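Long-range contacts in clan CA, family C40, NlpC/P60 superfamily cysteine peptidase (Trichomonas vaginalis, PDB 6BIO), which probably cleaves bacterial peptidoglycan as a cysteine peptidase of the NlpC/P60 family: residues 16-21 / 55-60; 44-49 / 196-201; 156-161 / 238-243. All coordinates share one frame; numbering follows the deposited sequence. Where two conformers were deposited one is given.

Contact 1: 16-21 / 55-60; sequences QTQTIG and HILGYE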
loop_
_atom_site.group_PDB
_atom_site.type_symbol
_atom_site.label_atom_id
_atom_site.label_comp_id
_atom_site.label_asym_id
_atom_site.label_seq_id
_atom_site.Cartn_x
_atom_site.Cartn_y
_atom_site.Cartn_z
ATOM N N GLN A 16 13.888 -11.284 -1.148
ATOM C CA GLN A 16 14.837 -10.917 -2.174
ATOM C C GLN A 16 15.182 -9.434 -2.093
ATOM O O GLN A 16 14.389 -8.587 -1.672
ATOM C CB GLN A 16 14.241 -11.261 -3.539
ATOM C CG GLN A 16 13.924 -12.731 -3.723
ATOM C CD GLN A 16 15.146 -13.626 -3.563
ATOM O OE1 GLN A 16 16.172 -13.443 -4.243
ATOM N NE2 GLN A 16 15.043 -14.603 -2.666
ATOM N N THR A 17 16.405 -9.118 -2.506
ATOM C CA THR A 17 16.865 -7.739 -2.517
ATOM C C THR A 17 15.997 -6.892 -3.433
ATOM O O THR A 17 15.798 -7.223 -4.618
ATOM C CB THR A 17 18.309 -7.716 -2.980
ATOM O OG1 THR A 17 19.039 -8.677 -2.216
ATOM C CG2 THR A 17 18.908 -6.333 -2.816
ATOM N N GLN A 18 15.443 -5.820 -2.857
ATOM C CA GLN A 18 14.527 -4.944 -3.571
ATOM C C GLN A 18 14.883 -3.496 -3.283
ATOM O O GLN A 18 15.546 -3.180 -2.304
ATOM C CB GLN A 18 13.089 -5.211 -3.143
ATOM C CG GLN A 18 12.605 -6.556 -3.586
ATOM C CD GLN A 18 11.364 -7.026 -2.841
ATOM O OE1 GLN A 18 10.265 -6.491 -3.025
ATOM N NE2 GLN A 18 11.521 -8.069 -2.022
ATOM N N THR A 19 14.415 -2.606 -4.145
ATOM C CA THR A 19 14.531 -1.160 -3.982
ATOM C C THR A 19 13.128 -0.569 -3.960
ATOM O O THR A 19 12.130 -1.281 -4.032
ATOM C CB THR A 19 15.430 -0.551 -5.050
ATOM O OG1 THR A 19 14.899 -0.913 -6.331
ATOM C CG2 THR A 19 16.882 -0.991 -4.907
ATOM N N ILE A 20 13.048 0.737 -3.828
ATOM C CA ILE A 20 11.783 1.462 -3.700
ATOM C C ILE A 20 11.543 2.204 -4.986
ATOM O O ILE A 20 12.428 2.902 -5.462
ATOM C CB ILE A 20 11.801 2.476 -2.538
ATOM C CG1 ILE A 20 12.140 1.750 -1.243
ATOM C CG2 ILE A 20 10.463 3.212 -2.443
ATOM C CD1 ILE A 20 12.385 2.655 -0.065
ATOM N N GLY A 21 10.318 2.113 -5.500
ATOM C CA GLY A 21 9.911 2.900 -6.632
ATOM C C GLY A 21 8.718 3.797 -6.353
ATOM O O GLY A 21 7.857 3.504 -5.522
ATOM N N HIS A 55 7.710 -1.693 -4.334
ATOM C CA HIS A 55 9.030 -2.253 -4.295
ATOM C C HIS A 55 9.422 -2.668 -5.708
ATOM O O HIS A 55 8.581 -3.097 -6.504
ATOM C CB HIS A 55 9.109 -3.520 -3.441
ATOM C CG HIS A 55 8.515 -3.389 -2.068
ATOM N ND1 HIS A 55 9.248 -3.159 -0.919
ATOM C CD2 HIS A 55 7.231 -3.497 -1.676
ATOM C CE1 HIS A 55 8.424 -3.097 0.112
ATOM N NE2 HIS A 55 7.199 -3.331 -0.315
ATOM N N ILE A 56 10.702 -2.548 -6.021
ATOM C CA ILE A 56 11.248 -2.945 -7.321
ATOM C C ILE A 56 12.062 -4.202 -7.123
ATOM O O ILE A 56 13.057 -4.179 -6.401
ATOM C CB ILE A 56 12.075 -1.825 -7.977
ATOM C CG1 ILE A 56 11.241 -0.546 -8.117
ATOM C CG2 ILE A 56 12.653 -2.307 -9.272
ATOM C CD1 ILE A 56 12.092 0.646 -8.459
ATOM N N LEU A 57 11.643 -5.287 -7.767
ATOM C CA LEU A 57 12.311 -6.581 -7.720
ATOM C C LEU A 57 13.427 -6.697 -8.743
ATOM O O LEU A 57 14.352 -7.486 -8.545
ATOM C CB LEU A 57 11.293 -7.700 -7.952
ATOM C CG LEU A 57 10.315 -7.978 -6.822
ATOM C CD1 LEU A 57 9.022 -8.625 -7.358
ATOM C CD2 LEU A 57 10.983 -8.886 -5.837
ATOM N N GLY A 58 13.373 -5.916 -9.812
ATOM C CA GLY A 58 14.385 -5.966 -10.844
ATOM C C GLY A 58 13.845 -5.393 -12.131
ATOM O O GLY A 58 12.727 -4.887 -12.172
ATOM N N TYR A 59 14.652 -5.493 -13.174
ATOM C CA TYR A 59 14.299 -4.990 -14.491
ATOM C C TYR A 59 14.615 -6.065 -15.525
ATOM O O TYR A 59 15.611 -6.789 -15.400
ATOM C CB TYR A 59 15.117 -3.743 -14.849
ATOM C CG TYR A 59 14.913 -2.586 -13.922
ATOM C CD1 TYR A 59 15.654 -2.441 -12.763
ATOM C CD2 TYR A 59 13.951 -1.623 -14.200
ATOM C CE1 TYR A 59 15.471 -1.351 -11.910
ATOM C CE2 TYR A 59 13.754 -0.571 -13.373
ATOM C CZ TYR A 59 14.489 -0.433 -12.218
ATOM O OH TYR A 59 14.292 0.671 -11.412
ATOM N N GLU A 60 13.809 -6.126 -16.583
ATOM C CA GLU A 60 14.052 -7.053 -17.680
ATOM C C GLU A 60 13.297 -6.570 -18.909
ATOM O O GLU A 60 12.130 -6.189 -18.808
ATOM C CB GLU A 60 13.551 -8.463 -17.310
ATOM C CG GLU A 60 13.920 -9.573 -18.215
ATOM C CD GLU A 60 13.561 -10.934 -17.576
ATOM O OE1 GLU A 60 12.358 -11.285 -17.485
ATOM O OE2 GLU A 60 14.491 -11.656 -17.133
HETATM O O HOH W 1 14.747 -9.013 -6.282
HETATM O O HOH W 2 15.666 -3.530 -7.473
#
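Thr19 and Ile56 face each other as an antiparallel hydrogen-bonded pair. Thr19 N donates to Ile56 O at 3.1 Å, in the carbonyl plane and on a lone pair, while Ile56 N returns a shorter bond of 2.8 Å to Thr19 O from above that carbonyl's plane. On the same face of the sheet the Thr19 hydroxyl is set between the backbone N and the carbonyl carbon (chi1 56°), and OG1 lies 3.4 Å from Ile56 CB. That hydroxyl also bonds to Glu82 and to a water that donates to Ile56 O, which therefore has two donors. Ile56 CD1 rests 3.6 Å from Gly21 CA, where the bare backbone lets the methyl come close. Ile20 and His55 follow as a non-hydrogen-bonded pair on the other face.

Before the strand, Gln18 is extended beyond CG (chi2 163°), which lays its CD 3.5 Å from Leu57 CD2, the two side chains pointing the same way. The amide is held at both ends: NE2 donates to Gln16 O, and OE1, 3.2 Å from His55 CB, accepts from Arg67. This oxygen meets the His55 ring obliquely, amide and ring planes 60° apart. The imidazole bonds to Asp119 and Asp194 and stacks on Phe120. A second water joins Thr17 O to Leu57 O. A two-pair antiparallel ladder thus joins strands 19-23 and 53-60, neighbours in the large sheet.

Contact 2: 44-49 / 196-201; sequences NCYWLY and FMHRTA
Tyr46 and Phe196 reach toward each other tip to tip, and their contact illustrates how aromatic side chains can join two parts of a fold without regular stacking. Phe196 CZ lies over one face of the Tyr46 ring, offset toward the rim and 3.9 Å from Tyr46 CZ; the two planes are inclined at 36°. Cys45 SG covers the centre of the opposite face, so the phenol has Cys45 SG on one side and the tip of Phe196 on the other. The Tyr46 hydroxyl bonds to Glu71.

His198 completes the aromatic cluster. Its side chain crosses that of Tyr46 at about a right angle, with CE1 3.7 Å from Tyr46 CD2, which lies at the imidazole edge. Phe196 CE2 stands over the centre of one imidazole face, while Leu48 CD2 makes a looser contact at the edge of the Phe196 ring.

Farther along, Arg199 crosses Tyr49, again nearly perpendicularly. Its CG approaches Tyr49 OH to 3.5 Å. A bend at chi2 (60°) sets CD against Tyr49 CE2, 3.6 Å away, and from there the chain runs on extended, with NE over one face of the Tyr49 ring; the guanidinium is distant enough that any cation-pi attraction is weak, and its NH1 makes a salt bridge to Asp181. Strand 46-49, at one edge of its sheet and paired with strand 30-34, thus meets the loop between helices 182-191 and 201-204, with Gln187 of the first helix touching both Tyr49 and Arg199.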
loop_
_atom_site.group_PDB
_atom_site.type_symbol
_atom_site.label_atom_id
_atom_site.label_comp_id
_atom_site.label_asym_id
_atom_site.label_seq_id
_atom_site.Cartn_x
_atom_site.Cartn_y
_atom_site.Cartn_z
ATOM N N ASN A 44 -3.090 -6.302 -21.011
ATOM C CA ASN A 44 -2.565 -5.867 -19.726
ATOM C C ASN A 44 -3.494 -6.344 -18.619
ATOM O O ASN A 44 -4.714 -6.431 -18.796
ATOM C CB ASN A 44 -2.416 -4.354 -19.664
ATOM C CG ASN A 44 -3.706 -3.614 -19.900
ATOM O OD1 ASN A 44 -4.305 -3.684 -20.987
ATOM N ND2 ASN A 44 -4.134 -2.857 -18.899
ATOM N N CYS A 45 -2.906 -6.687 -17.475
ATOM C CA CYS A 45 -3.718 -7.195 -16.368
ATOM C C CYS A 45 -4.532 -6.093 -15.700
ATOM O O CYS A 45 -5.626 -6.362 -15.197
ATOM C CB CYS A 45 -2.872 -7.966 -15.353
ATOM S SG CYS A 45 -1.366 -7.136 -14.752
ATOM N N TYR A 46 -3.983 -4.885 -15.653
ATOM C CA TYR A 46 -4.589 -3.697 -15.065
ATOM C C TYR A 46 -3.601 -2.563 -15.362
ATOM O O TYR A 46 -2.753 -2.699 -16.241
ATOM C CB TYR A 46 -4.914 -3.903 -13.559
ATOM C CG TYR A 46 -3.838 -4.584 -12.722
ATOM C CD1 TYR A 46 -2.635 -3.947 -12.420
ATOM C CD2 TYR A 46 -4.038 -5.890 -12.248
ATOM C CE1 TYR A 46 -1.682 -4.586 -11.645
ATOM C CE2 TYR A 46 -3.071 -6.538 -11.492
ATOM C CZ TYR A 46 -1.887 -5.891 -11.214
ATOM O OH TYR A 46 -0.857 -6.448 -10.482
ATOM N N TRP A 47 -3.702 -1.456 -14.632
ATOM C CA TRP A 47 -2.775 -0.351 -14.685
ATOM C C TRP A 47 -2.295 -0.047 -13.278
ATOM O O TRP A 47 -2.908 -0.431 -12.287
ATOM C CB TRP A 47 -3.468 0.913 -15.202
ATOM C CG TRP A 47 -3.910 0.879 -16.645
ATOM C CD1 TRP A 47 -3.309 1.547 -17.690
ATOM C CD2 TRP A 47 -5.040 0.215 -17.217
ATOM N NE1 TRP A 47 -3.998 1.350 -18.861
ATOM C CE2 TRP A 47 -5.067 0.537 -18.608
ATOM C CE3 TRP A 47 -6.043 -0.603 -16.703
ATOM C CZ2 TRP A 47 -6.052 0.034 -19.483
ATOM C CZ3 TRP A 47 -7.032 -1.091 -17.582
ATOM C CH2 TRP A 47 -7.016 -0.772 -18.948
ATOM N N LEU A 48 -1.179 0.669 -13.199
ATOM C CA LEU A 48 -0.785 1.329 -11.961
ATOM C C LEU A 48 -0.709 2.830 -12.210
ATOM O O LEU A 48 -0.730 3.268 -13.358
ATOM C CB LEU A 48 0.535 0.794 -11.391
ATOM C CG LEU A 48 0.490 -0.644 -10.915
ATOM C CD1 LEU A 48 1.884 -1.067 -10.479
ATOM C CD2 LEU A 48 -0.536 -0.861 -9.819
ATOM N N TYR A 49 -0.662 3.620 -11.120
ATOM C CA TYR A 49 -1.023 5.041 -11.183
ATOM C C TYR A 49 0.031 5.960 -10.569
ATOM O O TYR A 49 0.789 5.576 -9.678
ATOM C CB TYR A 49 -2.410 5.268 -10.547
ATOM C CG TYR A 49 -3.457 4.478 -11.270
ATOM C CD1 TYR A 49 -3.950 4.903 -12.485
ATOM C CD2 TYR A 49 -3.854 3.227 -10.807
ATOM C CE1 TYR A 49 -4.887 4.174 -13.184
ATOM C CE2 TYR A 49 -4.738 2.473 -11.505
ATOM C CZ TYR A 49 -5.264 2.936 -12.701
ATOM O OH TYR A 49 -6.178 2.171 -13.412
ATOM N N PHE A 196 -2.039 -4.466 -1.669
ATOM C CA PHE A 196 -2.681 -4.322 -2.969
ATOM C C PHE A 196 -4.160 -4.618 -2.914
ATOM O O PHE A 196 -4.591 -5.656 -2.399
ATOM C CB PHE A 196 -2.063 -5.295 -3.960
ATOM C CG PHE A 196 -2.591 -5.117 -5.351
ATOM C CD1 PHE A 196 -2.134 -4.100 -6.162
ATOM C CD2 PHE A 196 -3.566 -5.972 -5.859
ATOM C CE1 PHE A 196 -2.621 -3.922 -7.436
ATOM C CE2 PHE A 196 -4.069 -5.774 -7.140
ATOM C CZ PHE A 196 -3.585 -4.744 -7.929
ATOM N N MET A 197 -4.933 -3.754 -3.524
ATOM C CA MET A 197 -6.262 -4.134 -3.976
ATOM C C MET A 197 -6.376 -3.676 -5.410
ATOM O O MET A 197 -5.643 -2.786 -5.841
ATOM C CB MET A 197 -7.412 -3.608 -3.162
ATOM C CG MET A 197 -7.519 -2.132 -3.137
ATOM S SD MET A 197 -9.043 -1.454 -2.323
ATOM C CE MET A 197 -8.812 -2.031 -0.689
ATOM N N HIS A 198 -7.341 -4.258 -6.135
ATOM C CA HIS A 198 -7.589 -3.885 -7.513
ATOM C C HIS A 198 -8.219 -2.504 -7.581
ATOM O O HIS A 198 -8.571 -1.888 -6.570
ATOM C CB HIS A 198 -8.444 -4.957 -8.197
ATOM C CG HIS A 198 -7.659 -6.182 -8.544
ATOM N ND1 HIS A 198 -6.779 -6.226 -9.607
ATOM C CD2 HIS A 198 -7.565 -7.389 -7.923
ATOM C CE1 HIS A 198 -6.201 -7.409 -9.644
ATOM N NE2 HIS A 198 -6.661 -8.136 -8.644
ATOM N N ARG A 199 -8.314 -1.997 -8.796
ATOM C CA ARG A 199 -8.622 -0.591 -9.010
ATOM C C ARG A 199 -10.102 -0.253 -9.008
ATOM O O ARG A 199 -10.443 0.879 -8.624
ATOM C CB ARG A 199 -7.974 -0.134 -10.317
ATOM C CG ARG A 199 -8.280 1.281 -10.773
ATOM C CD ARG A 199 -7.848 2.327 -9.752
ATOM N NE ARG A 199 -8.107 3.696 -10.205
ATOM C CZ ARG A 199 -9.271 4.310 -10.096
ATOM N NH1 ARG A 199 -10.334 3.650 -9.680
ATOM N NH2 ARG A 199 -9.359 5.554 -10.507
ATOM N N THR A 200 -10.976 -1.140 -9.460
ATOM C CA THR A 200 -12.385 -0.798 -9.637
ATOM C C THR A 200 -13.237 -1.476 -8.556
ATOM O O THR A 200 -12.913 -2.568 -8.054
ATOM C CB THR A 200 -12.859 -1.144 -11.049
ATOM O OG1 THR A 200 -12.710 -2.536 -11.282
ATOM C CG2 THR A 200 -12.056 -0.409 -12.072
ATOM N N ALA A 201 -14.380 -0.847 -8.264
ATOM C CA ALA A 201 -15.216 -1.303 -7.174
ATOM C C ALA A 201 -15.696 -2.721 -7.417
ATOM O O ALA A 201 -15.786 -3.508 -6.488
ATOM C CB ALA A 201 -16.423 -0.385 -6.983
#

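Contact 3: 156-161 / 238-243; sequences ERAANL and VGMYVG
A helix laid across a strand of an antiparallel sheet forms this contact, the strand belonging to the NlpC/P60 family region: helix 156-161 runs at 108° to strand 238-243, their axes 8.2 Å apart at closest approach. Ala158 and Ala159 supply the helix surface, and Met240 and Val242 meet them from the strand. Met240 CG is anti to the backbone N (chi1 -175°), and the next torsion keeps the chain extended, bringing SD to the helix. The sulfur lies 3.8 Å from Ala158 CB and 3.5 Å from Ala158 O. A bend at chi3 (-64°) then turns the terminal methyl back beside the alanine, with CE 4.0 Å from Ala158 CB.

Val242 presents one branch: CG1 packs 3.8 Å from Ala159 CB. Val242 and Gly243 form a classic beta bulge opposite Gln246. Met240 also touches Met186 and Tyr190 of helix 182-191, and both Met240 and Val242 touch Val162 farther along helix 154-163. Small methyl groups on the helix allow close approach, and the contacts are apolar, apart from the sulfur lying against the Ala158 carbonyl oxygen. With no hydrogen bond between the two segments, the attachment probably rests on close fit and burial.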
loop_
_atom_site.group_PDB
_atom_site.type_symbol
_atom_site.label_atom_id
_atom_site.label_comp_id
_atom_site.label_asym_id
_atom_site.label_seq_id
_atom_site.Cartn_x
_atom_site.Cartn_y
_atom_site.Cartn_z
ATOM N N GLU A 156 -7.248 0.730 11.047
ATOM C CA GLU A 156 -7.266 2.074 11.590
ATOM C C GLU A 156 -6.333 2.967 10.799
ATOM O O GLU A 156 -6.637 4.139 10.572
ATOM C CB GLU A 156 -6.887 2.045 13.081
ATOM C CG GLU A 156 -7.968 1.301 13.898
ATOM C CD GLU A 156 -7.790 1.331 15.384
ATOM O OE1 GLU A 156 -6.852 2.004 15.882
ATOM O OE2 GLU A 156 -8.677 0.720 16.057
ATOM N N ARG A 157 -5.192 2.448 10.349
ATOM C CA ARG A 157 -4.291 3.287 9.563
ATOM C C ARG A 157 -4.926 3.659 8.226
ATOM O O ARG A 157 -4.747 4.780 7.730
ATOM C CB ARG A 157 -2.951 2.571 9.364
ATOM C CG ARG A 157 -2.218 2.295 10.644
ATOM C CD ARG A 157 -0.827 1.680 10.416
ATOM N NE ARG A 157 -0.171 1.462 11.697
ATOM C CZ ARG A 157 -0.245 0.345 12.413
ATOM N NH1 ARG A 157 0.370 0.275 13.593
ATOM N NH2 ARG A 157 -0.872 -0.720 11.942
ATOM N N ALA A 158 -5.645 2.724 7.608
ATOM C CA ALA A 158 -6.307 3.016 6.342
ATOM C C ALA A 158 -7.373 4.087 6.524
ATOM O O ALA A 158 -7.505 4.986 5.681
ATOM C CB ALA A 158 -6.910 1.744 5.782
ATOM N N ALA A 159 -8.126 4.021 7.627
ATOM C CA ALA A 159 -9.141 5.023 7.926
ATOM C C ALA A 159 -8.504 6.391 8.104
ATOM O O ALA A 159 -9.030 7.396 7.613
ATOM C CB ALA A 159 -9.904 4.621 9.186
ATOM N N ASN A 160 -7.363 6.466 8.804
ATOM C CA ASN A 160 -6.664 7.750 8.884
ATOM C C ASN A 160 -6.278 8.244 7.485
ATOM O O ASN A 160 -6.440 9.432 7.165
ATOM C CB ASN A 160 -5.434 7.666 9.779
ATOM C CG ASN A 160 -4.606 8.971 9.709
ATOM O OD1 ASN A 160 -4.996 10.026 10.247
ATOM N ND2 ASN A 160 -3.466 8.908 9.040
ATOM N N LEU A 161 -5.736 7.358 6.643
ATOM C CA LEU A 161 -5.294 7.794 5.312
ATOM C C LEU A 161 -6.437 8.401 4.495
ATOM O O LEU A 161 -6.242 9.434 3.852
ATOM C CB LEU A 161 -4.637 6.627 4.570
ATOM C CG LEU A 161 -3.200 6.385 5.031
ATOM C CD1 LEU A 161 -2.755 4.955 4.810
ATOM C CD2 LEU A 161 -2.250 7.348 4.316
ATOM N N VAL A 238 -18.040 2.264 -3.880
ATOM C CA VAL A 238 -17.319 1.728 -2.728
ATOM C C VAL A 238 -16.963 2.878 -1.814
ATOM O O VAL A 238 -16.743 3.999 -2.278
ATOM C CB VAL A 238 -16.052 0.960 -3.181
ATOM C CG1 VAL A 238 -15.084 1.878 -3.914
ATOM C CG2 VAL A 238 -15.357 0.249 -2.016
ATOM N N GLY A 239 -16.882 2.597 -0.509
ATOM C CA GLY A 239 -16.353 3.528 0.474
ATOM C C GLY A 239 -15.677 2.765 1.592
ATOM O O GLY A 239 -15.717 1.542 1.625
ATOM N N MET A 240 -15.018 3.495 2.498
ATOM C CA MET A 240 -14.246 2.878 3.581
ATOM C C MET A 240 -14.878 3.237 4.925
ATOM O O MET A 240 -15.044 4.412 5.239
ATOM C CB MET A 240 -12.787 3.352 3.581
ATOM C CG MET A 240 -11.959 2.647 4.606
ATOM S SD MET A 240 -10.252 3.162 4.656
ATOM C CE MET A 240 -9.687 2.653 3.043
ATOM N N TYR A 241 -15.209 2.223 5.716
ATOM C CA TYR A 241 -15.743 2.454 7.051
ATOM C C TYR A 241 -14.670 3.133 7.893
ATOM O O TYR A 241 -13.506 2.726 7.868
ATOM C CB TYR A 241 -16.170 1.119 7.677
ATOM C CG TYR A 241 -16.978 1.315 8.934
ATOM C CD1 TYR A 241 -18.284 1.794 8.866
ATOM C CD2 TYR A 241 -16.457 1.008 10.159
ATOM C CE1 TYR A 241 -19.024 1.997 10.007
ATOM C CE2 TYR A 241 -17.185 1.223 11.315
ATOM C CZ TYR A 241 -18.483 1.714 11.231
ATOM O OH TYR A 241 -19.249 1.935 12.387
ATOM N N VAL A 242 -15.074 4.129 8.683
ATOM C CA VAL A 242 -14.129 4.827 9.539
ATOM C C VAL A 242 -14.604 4.908 10.986
ATOM O O VAL A 242 -14.027 5.644 11.790
ATOM C CB VAL A 242 -13.790 6.221 8.993
ATOM C CG1 VAL A 242 -13.091 6.095 7.640
ATOM C CG2 VAL A 242 -15.021 7.092 8.883
ATOM N N GLY A 243 -15.632 4.150 11.334
ATOM C CA GLY A 243 -16.116 4.083 12.700
ATOM C C GLY A 243 -17.280 5.016 12.941
ATOM O O GLY A 243 -17.594 5.899 12.146
#

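From the N terminus, residues 16-21 pair with 55-60 in contact 1, closing a loop within the larger antiparallel sheet. Strand 46-49 lies inside that loop, but its partner comes much later, at 196-201, so contact 2 crosses contact 1 and ties an edge strand to the NlpC/P60 part. Residues 156-161 open contact 3 before contact 2 has closed, and 238-243 close it afterwards; these two also cross. They touch where Ala201 packs on Val238. Contact 1 closes before contact 3 opens, their centres about 29 Å apart on opposite sides of the chain's centre. Contact 2 thus joins the first sheet to the loop before helix 201-204; contact 3 seats helix 154-163 on the second.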